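Protease (Vibrio cholerae, PDB 4L9D) is a secreted metalloprotease, probably cytotoxic to host cells, whose first PKD domain, the part described here, binds calcium and thereby regulates interdomain flexibility. Local coordinates at residues F12-E17 with Y37-G42; N25-S30 with V64-T69. One frame throughout, in Å; residues are numbered along the deposited sequence.

Contact 1 of 2, residues F12-E17 with Y37-G42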
ATOM      1  N   PHE A  12       4.457  -1.859  -4.543  1.00  3.91           N
ATOM      2  CA  PHE A  12       5.122  -1.296  -3.364  1.00  4.05           C
ATOM      3  C   PHE A  12       6.014  -2.399  -2.747  1.00  4.10           C
ATOM      4  O   PHE A  12       5.854  -3.572  -3.052  1.00  5.44           O
ATOM      5  CB  PHE A  12       4.129  -0.749  -2.335  1.00  4.51           C
ATOM      6  CG  PHE A  12       3.150  -1.785  -1.825  1.00  4.40           C
ATOM      7  CD1 PHE A  12       3.504  -2.696  -0.875  1.00  5.27           C
ATOM      8  CD2 PHE A  12       1.829  -1.794  -2.248  1.00  4.94           C
ATOM      9  CE1 PHE A  12       2.588  -3.622  -0.427  1.00  5.95           C
ATOM     10  CE2 PHE A  12       0.931  -2.732  -1.800  1.00  5.02           C
ATOM     11  CZ  PHE A  12       1.302  -3.648  -0.844  1.00  4.93           C
ATOM     12  N   GLU A  13       6.879  -1.945  -1.852  1.00  4.81           N
ATOM     13  CA  GLU A  13       7.614  -2.878  -0.991  1.00  4.73           C
ATOM     14  C   GLU A  13       7.468  -2.408   0.466  1.00  4.58           C
ATOM     15  O   GLU A  13       7.376  -1.182   0.722  1.00  6.65           O
ATOM     16  CB  GLU A  13       9.096  -2.950  -1.371  1.00  5.37           C
ATOM     17  CG  GLU A  13       9.275  -3.399  -2.796  1.00  5.72           C
ATOM     18  CD  GLU A  13      10.693  -3.678  -3.259  1.00  5.90           C
ATOM     19  OE1 GLU A  13      11.619  -3.677  -2.420  1.00  8.38           O
ATOM     20  OE2 GLU A  13      10.870  -3.960  -4.490  1.00  7.33           O
ATOM     21  N   LEU A  14       7.456  -3.320   1.406  1.00  5.18           N
ATOM     22  CA  LEU A  14       7.226  -3.026   2.821  1.00  5.62           C
ATOM     23  C   LEU A  14       8.426  -3.469   3.658  1.00  5.34           C
ATOM     24  O   LEU A  14       9.043  -4.490   3.401  1.00  8.38           O
ATOM     25  CB  LEU A  14       6.019  -3.758   3.313  1.00  6.03           C
ATOM     26  CG  LEU A  14       4.720  -3.478   2.586  1.00  5.63           C
ATOM     27  CD1 LEU A  14       3.545  -4.269   3.211  1.00  7.78           C
ATOM     28  CD2 LEU A  14       4.391  -2.002   2.517  1.00  6.07           C
ATOM     29  N   LYS A  15       8.666  -2.699   4.710  1.00  6.32           N
ATOM     30  CA  LYS A  15       9.639  -3.031   5.732  0.50  6.85           C
ATOM     31  C   LYS A  15       8.895  -3.115   7.071  1.00  6.04           C
ATOM     32  O   LYS A  15       8.321  -2.122   7.527  1.00  8.39           O
ATOM     33  CB  LYS A  15      10.758  -2.037   5.861  0.50  9.93           C
ATOM     34  CG  LYS A  15      11.820  -2.544   6.842  0.50 14.99           C
ATOM     35  CD  LYS A  15      12.779  -1.443   7.270  0.50 18.99           C
ATOM     36  CE  LYS A  15      12.190  -0.472   8.303  0.50 25.06           C
ATOM     37  NZ  LYS A  15      12.011  -1.052   9.682  0.50 27.72           N
ATOM     38  N   VAL A  16       8.884  -4.273   7.716  1.00  7.66           N
ATOM     39  CA  VAL A  16       8.162  -4.528   8.942  1.00  8.16           C
ATOM     40  C   VAL A  16       9.124  -4.608  10.094  1.00  8.40           C
ATOM     41  O   VAL A  16      10.145  -5.283  10.011  1.00 12.03           O
ATOM     42  CB  VAL A  16       7.400  -5.852   8.876  1.00  9.64           C
ATOM     43  CG1 VAL A  16       6.741  -6.193  10.180  1.00 12.62           C
ATOM     44  CG2 VAL A  16       6.428  -5.830   7.709  1.00 11.48           C
ATOM     45  N   GLU A  17       8.847  -3.814  11.124  0.50  7.92           N
ATOM     46  CA  GLU A  17       9.597  -3.788  12.384  0.50 10.52           C
ATOM     47  C   GLU A  17       8.638  -3.988  13.562  0.50  9.16           C
ATOM     48  O   GLU A  17       7.996  -3.024  13.998  0.50  8.60           O
ATOM     49  CB  GLU A  17      10.381  -2.489  12.519  0.50 10.38           C
ATOM     50  CG  GLU A  17      11.513  -2.378  11.502  0.50 16.25           C
ATOM     51  CD  GLU A  17      12.634  -1.528  11.958  0.50 28.06           C
ATOM     52  OE1 GLU A  17      12.408  -0.608  12.796  0.50 37.76           O
ATOM     53  OE2 GLU A  17      13.726  -1.820  11.461  0.50 34.02           O
ATOM     54  N   TYR A  37      -3.555   7.838  -4.457  1.00  3.56           N
ATOM     55  CA  TYR A  37      -3.287   6.579  -3.789  1.00  3.86           C
ATOM     56  C   TYR A  37      -4.375   6.318  -2.746  1.00  3.96           C
ATOM     57  O   TYR A  37      -4.755   7.235  -1.999  1.00  4.76           O
ATOM     58  CB  TYR A  37      -1.953   6.653  -3.036  1.00  4.80           C
ATOM     59  CG  TYR A  37      -0.801   7.073  -3.887  1.00  4.12           C
ATOM     60  CD1 TYR A  37      -0.197   6.218  -4.762  1.00  5.41           C
ATOM     61  CD2 TYR A  37      -0.387   8.414  -3.942  1.00  5.24           C
ATOM     62  CE1 TYR A  37       0.795   6.583  -5.615  1.00  6.26           C
ATOM     63  CE2 TYR A  37       0.630   8.818  -4.754  1.00  5.69           C
ATOM     64  CZ  TYR A  37       1.239   7.890  -5.590  1.00  6.32           C
ATOM     65  OH  TYR A  37       2.266   8.287  -6.455  1.00  8.03           O
ATOM     66  N   LEU A  38      -4.811   5.061  -2.657  1.00  3.91           N
ATOM     67  CA  LEU A  38      -5.621   4.604  -1.526  1.00  4.12           C
ATOM     68  C   LEU A  38      -4.938   3.358  -0.986  1.00  3.47           C
ATOM     69  O   LEU A  38      -4.980   2.270  -1.622  1.00  3.94           O
ATOM     70  CB  LEU A  38      -7.086   4.372  -1.893  1.00  4.33           C
ATOM     71  CG  LEU A  38      -8.094   4.130  -0.799  1.00  5.87           C
ATOM     72  CD1 LEU A  38      -8.000   2.752  -0.203  1.00  6.80           C
ATOM     73  CD2 LEU A  38      -8.094   5.240   0.263  1.00  5.58           C
ATOM     74  N   TRP A  39      -4.313   3.481   0.151  1.00  3.15           N
ATOM     75  CA  TRP A  39      -3.749   2.352   0.892  1.00  3.66           C
ATOM     76  C   TRP A  39      -4.790   1.854   1.868  1.00  3.52           C
ATOM     77  O   TRP A  39      -5.547   2.629   2.483  1.00  3.95           O
ATOM     78  CB  TRP A  39      -2.525   2.825   1.745  1.00  4.11           C
ATOM     79  CG  TRP A  39      -1.308   3.152   0.998  1.00  3.92           C
ATOM     80  CD1 TRP A  39      -0.990   4.372   0.429  1.00  3.75           C
ATOM     81  CD2 TRP A  39      -0.218   2.279   0.724  1.00  3.90           C
ATOM     82  NE1 TRP A  39       0.250   4.309  -0.160  1.00  3.83           N
ATOM     83  CE2 TRP A  39       0.752   3.032   0.007  1.00  4.00           C
ATOM     84  CE3 TRP A  39       0.064   0.956   1.022  1.00  4.24           C
ATOM     85  CZ2 TRP A  39       2.004   2.490  -0.347  1.00  4.75           C
ATOM     86  CZ3 TRP A  39       1.267   0.427   0.632  1.00  4.66           C
ATOM     87  CH2 TRP A  39       2.231   1.174  -0.048  1.00  4.86           C
ATOM     88  N   ASP A  40      -4.760   0.542   2.063  1.00  3.92           N
ATOM     89  CA  ASP A  40      -5.749  -0.174   2.870  1.00  3.61           C
ATOM     90  C   ASP A  40      -4.943  -1.212   3.628  1.00  3.54           C
ATOM     91  O   ASP A  40      -4.396  -2.147   3.042  1.00  4.02           O
ATOM     92  CB  ASP A  40      -6.773  -0.718   1.895  1.00  4.35           C
ATOM     93  CG  ASP A  40      -7.694  -1.792   2.372  1.00  4.17           C
ATOM     94  OD1 ASP A  40      -7.556  -2.304   3.508  1.00  4.45           O
ATOM     95  OD2 ASP A  40      -8.602  -2.175   1.558  1.00  5.87           O
ATOM     96  N   PHE A  41      -4.795  -1.042   4.953  1.00  3.31           N
ATOM     97  CA  PHE A  41      -3.838  -1.803   5.695  1.00  3.49           C
ATOM     98  C   PHE A  41      -4.337  -3.155   6.198  1.00  3.60           C
ATOM     99  O   PHE A  41      -3.624  -3.874   6.891  1.00  4.23           O
ATOM    100  CB  PHE A  41      -3.285  -0.947   6.851  1.00  3.86           C
ATOM    101  CG  PHE A  41      -2.686   0.397   6.389  1.00  3.67           C
ATOM    102  CD1 PHE A  41      -1.882   0.496   5.302  1.00  4.10           C
ATOM    103  CD2 PHE A  41      -2.958   1.527   7.136  1.00  4.80           C
ATOM    104  CE1 PHE A  41      -1.323   1.714   4.941  1.00  4.32           C
ATOM    105  CE2 PHE A  41      -2.431   2.773   6.750  1.00  5.49           C
ATOM    106  CZ  PHE A  41      -1.588   2.828   5.675  1.00  4.88           C
ATOM    107  N   GLY A  42      -5.566  -3.513   5.849  1.00  3.34           N
ATOM    108  CA  GLY A  42      -6.079  -4.846   6.202  1.00  3.61           C
ATOM    109  C   GLY A  42      -6.550  -4.936   7.632  1.00  3.22           C
ATOM    110  O   GLY A  42      -6.670  -6.035   8.169  1.00  3.76           O
TER
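Phe12 and Trp39 meet between the two sheets of the domain, each sending a large flat side chain into the interior, and the side chains run past one another in opposite senses. Their CA atoms are 10.5 Å apart, a separation that two large aromatic side chains span. The far end of the indole's six-membered ring does the touching. Trp39 CH2 comes within 3.5 Å of Phe12 CB, while Trp39 CZ3 sits above one face of the phenyl ring, displaced toward its rim and 3.7 Å from Phe12 CD2. The ring planes are inclined at 45° with centroids 4.9 Å apart, an oblique pairing. On Phe12, chi1 of 59° sets CG between the backbone N and the carbonyl carbon, and this turns the ring so that Trp39 reaches both CB and a face. Leu14, two residues along the same strand, adds only a light touch, its CD2 lying 4.4 Å from Trp39 CZ3.

Between the strands the contact is purely apolar, which suits buried Phe12 and Trp39. The one polar atom of the indole, NE1, is satisfied by a hydrogen bond to Ala50 O. His78 meets the phenyl ring edge-to-face, and Leu66 packs against both Phe12 and Trp39. Just past the tryptophan, Gly42 N makes a weak bond of 3.3 Å to Asp40 OD1 as the chain leaves the strand, and the positive phi of Gly42 suits glycine. Trp39 to Gly42 read Trp-Asp-Phe-Gly, the signature of PKD domains, in which the tryptophan fills the core of a beta-sandwich between its two antiparallel sheets.

Contact 2 of 2, residues N25-S30 with V64-T69. With NA (sodium ion), chain C.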
ATOM      1  N   ASN A  25       6.855   3.177  -2.327  1.00  5.01           N
ATOM      2  CA  ASN A  25       5.927   3.101  -3.477  1.00  4.43           C
ATOM      3  C   ASN A  25       6.715   2.927  -4.749  1.00  4.98           C
ATOM      4  O   ASN A  25       7.513   3.796  -5.072  1.00  7.18           O
ATOM      5  CB  ASN A  25       5.073   4.337  -3.498  1.00  6.32           C
ATOM      6  CG  ASN A  25       3.847   4.143  -4.345  1.00  4.50           C
ATOM      7  OD1 ASN A  25       3.923   3.564  -5.428  1.00  5.67           O
ATOM      8  ND2 ASN A  25       2.732   4.647  -3.863  1.00  6.10           N
ATOM      9  N   THR A  26       6.510   1.844  -5.457  1.00  3.95           N
ATOM     10  CA  THR A  26       7.254   1.499  -6.665  1.00  4.46           C
ATOM     11  C   THR A  26       6.322   1.356  -7.862  1.00  4.55           C
ATOM     12  O   THR A  26       6.618   0.642  -8.825  1.00  4.53           O
ATOM     13  CB  THR A  26       8.132   0.253  -6.430  1.00  5.20           C
ATOM     14  OG1 THR A  26       7.274  -0.854  -6.208  1.00  4.84           O
ATOM     15  CG2 THR A  26       9.119   0.464  -5.276  1.00  6.16           C
ATOM     16  N   SER A  27       5.216   2.103  -7.834  1.00  4.59           N
ATOM     17  CA  SER A  27       4.223   2.089  -8.887  1.00  4.74           C
ATOM     18  C   SER A  27       4.693   2.818 -10.111  1.00  5.11           C
ATOM     19  O   SER A  27       5.672   3.607 -10.037  1.00  6.83           O
ATOM     20  CB  SER A  27       2.912   2.732  -8.340  1.00  5.00           C
ATOM     21  OG  SER A  27       2.398   2.069  -7.221  1.00  4.35           O
ATOM     22  N   SER A  28       4.037   2.638 -11.249  1.00  5.26           N
ATOM     23  CA  SER A  28       4.392   3.237 -12.465  1.00  6.69           C
ATOM     24  C   SER A  28       3.195   3.388 -13.398  1.00  5.56           C
ATOM     25  O   SER A  28       2.123   2.829 -13.162  1.00  6.58           O
ATOM     26  CB  SER A  28       5.540   2.496 -13.120  1.00  8.37           C
ATOM     27  OG  SER A  28       5.115   1.197 -13.428  1.00  9.48           O
ATOM     28  N   ASP A  29       3.390   4.093 -14.497  1.00  6.17           N
ATOM     29  CA  ASP A  29       2.318   4.258 -15.483  1.00  6.24           C
ATOM     30  C   ASP A  29       2.942   4.570 -16.824  1.00  6.81           C
ATOM     31  O   ASP A  29       3.599   5.617 -16.984  1.00  8.69           O
ATOM     32  CB  ASP A  29       1.390   5.421 -15.092  1.00  6.57           C
ATOM     33  CG  ASP A  29       0.085   5.437 -15.825  1.00  6.76           C
ATOM     34  OD1 ASP A  29      -0.078   4.793 -16.870  1.00  8.65           O
ATOM     35  OD2 ASP A  29      -0.798   6.208 -15.319  1.00  7.24           O
ATOM     36  N   SER A  30       2.762   3.663 -17.784  1.00  7.73           N
ATOM     37  CA  SER A  30       3.330   3.811 -19.152  1.00  8.32           C
ATOM     38  C   SER A  30       2.476   4.690 -20.039  1.00 10.20           C
ATOM     39  O   SER A  30       2.891   4.997 -21.158  1.00 12.92           O
ATOM     40  CB  SER A  30       3.547   2.482 -19.787  1.00 11.88           C
ATOM     41  OG  SER A  30       2.362   1.765 -19.932  1.00 13.96           O
ATOM     42  N   VAL A  64      -2.153  -5.951   3.011  1.00  3.74           N
ATOM     43  CA  VAL A  64      -1.943  -4.538   2.655  1.00  3.51           C
ATOM     44  C   VAL A  64      -2.236  -4.380   1.182  1.00  3.30           C
ATOM     45  O   VAL A  64      -1.647  -5.071   0.328  1.00  4.34           O
ATOM     46  CB  VAL A  64      -0.503  -4.130   2.938  1.00  3.87           C
ATOM     47  CG1 VAL A  64      -0.269  -2.716   2.534  1.00  4.06           C
ATOM     48  CG2 VAL A  64      -0.208  -4.283   4.413  1.00  5.39           C
ATOM     49  N   THR A  65      -3.158  -3.481   0.853  1.00  3.52           N
ATOM     50  CA  THR A  65      -3.608  -3.234  -0.486  1.00  3.76           C
ATOM     51  C   THR A  65      -3.337  -1.786  -0.868  1.00  3.52           C
ATOM     52  O   THR A  65      -3.622  -0.871  -0.072  1.00  4.70           O
ATOM     53  CB  THR A  65      -5.137  -3.574  -0.554  1.00  4.32           C
ATOM     54  OG1 THR A  65      -5.344  -4.927  -0.099  1.00  5.34           O
ATOM     55  CG2 THR A  65      -5.646  -3.442  -1.937  1.00  5.94           C
ATOM     56  N   LEU A  66      -2.828  -1.571  -2.062  1.00  3.52           N
ATOM     57  CA  LEU A  66      -2.633  -0.235  -2.630  1.00  3.65           C
ATOM     58  C   LEU A  66      -3.365  -0.130  -3.940  1.00  3.35           C
ATOM     59  O   LEU A  66      -3.130  -0.947  -4.844  1.00  3.78           O
ATOM     60  CB  LEU A  66      -1.148   0.051  -2.881  1.00  3.53           C
ATOM     61  CG  LEU A  66      -0.857   1.359  -3.657  1.00  3.98           C
ATOM     62  CD1 LEU A  66      -1.327   2.600  -2.893  1.00  4.55           C
ATOM     63  CD2 LEU A  66       0.601   1.462  -4.001  1.00  4.65           C
ATOM     64  N   THR A  67      -4.178   0.909  -4.079  1.00  3.59           N
ATOM     65  CA  THR A  67      -4.759   1.304  -5.345  1.00  3.78           C
ATOM     66  C   THR A  67      -4.141   2.613  -5.773  1.00  3.87           C
ATOM     67  O   THR A  67      -4.053   3.551  -4.960  1.00  5.63           O
ATOM     68  CB  THR A  67      -6.304   1.455  -5.180  1.00  4.68           C
ATOM     69  OG1 THR A  67      -6.889   0.189  -4.896  1.00  4.59           O
ATOM     70  CG2 THR A  67      -6.965   1.997  -6.453  1.00  5.41           C
ATOM     71  N   VAL A  68      -3.707   2.664  -7.029  1.00  4.03           N
ATOM     72  CA  VAL A  68      -3.224   3.904  -7.621  1.00  3.80           C
ATOM     73  C   VAL A  68      -4.199   4.312  -8.731  1.00  3.94           C
ATOM     74  O   VAL A  68      -4.782   3.449  -9.388  1.00  4.64           O
ATOM     75  CB  VAL A  68      -1.813   3.757  -8.163  1.00  4.56           C
ATOM     76  CG1 VAL A  68      -0.857   3.244  -7.067  1.00  5.52           C
ATOM     77  CG2 VAL A  68      -1.698   2.863  -9.413  1.00  5.84           C
ATOM     78  N   THR A  69      -4.351   5.628  -8.921  1.00  3.91           N
ATOM     79  CA  THR A  69      -5.212   6.176  -9.938  1.00  4.25           C
ATOM     80  C   THR A  69      -4.478   7.248 -10.691  1.00  3.87           C
ATOM     81  O   THR A  69      -3.739   8.055 -10.077  1.00  4.31           O
ATOM     82  CB  THR A  69      -6.524   6.735  -9.324  1.00  4.37           C
ATOM     83  OG1 THR A  69      -7.157   5.681  -8.573  1.00  4.97           O
ATOM     84  CG2 THR A  69      -7.488   7.227 -10.358  1.00  5.58           C
TER
HETATM   85 NA    NA C 901       4.089   7.875 -17.218  0.90 12.07          NA
HETATM   86  O   HOH W   1       4.548  10.211 -17.599  1.00 18.43           O
HETATM   87  O   HOH W   2       4.769   8.051 -15.025  1.00 17.82           O
HETATM   88  O   HOH W   3       3.377   7.871 -19.519  1.00 19.21           O
HETATM   89  O   HOH W   4       6.306   7.171 -17.858  1.00 24.25           O
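Ser27 reaches from the loop to Val68 and Leu66 on the inner side of strand 60-70. Its CB lies 4.0 Å from Val68 CG1, an ordinary apolar approach. One atom further on, OG rests against two methyls, Val68 CG1 at 3.5 Å and Leu66 CD2 at 3.7 Å. With chi1 at -59°, OG stands beside its own backbone N, and both atoms come close to Asn25 OD1, OG at 2.8 Å. Ser27 N donates to Asn25 OD1 over 3.1 Å, in the carbonyl plane, which makes an Asx turn. The amide of Asn25 reaches Leu66 as well, with ND2 3.8 Å from CD2. Ser27 OG also accepts from Arg11 N, and Asn25 ND2 is hydrogen-bonded to Ala50 O.

Farther along, Asp29 O binds a sodium ion at 2.3 Å, with Gly32 O and four waters completing six ligands. Short polar side chains suit this place because their polar atoms find partners while they lie against valine and leucine. The chemistry implies a loop held by the Asx turn and by bonds to neighbouring residues, laid against the strand's apolar side. Asp29 OD2 lies close to OD2 of Asp70, a residue of the calcium-binding site, and a cation there would probably ease these like charges.

How the contacts relate
The centres of the two contacts are 11 Å apart, and their segments alternate along the chain: 12-17, 25-30, 37-42, then 64-69. Each joins the two sides of the sandwich: strand 12-17 belongs to the three-stranded sheet and loop 25-30 leaves it, whereas strands 34-40 and 60-70 are neighbours in the four-stranded one. There Asp40 N pairs with Thr65 O at 2.8 Å and Leu38 N with Thr67 O at 2.9 Å. Contact 1 lies near the centre of the domain, while contact 2 leads from there toward the sodium ion and the calcium-binding aspartates. The core is therefore continuous with the strand and loop that frame the cation-binding end of this PKD domain.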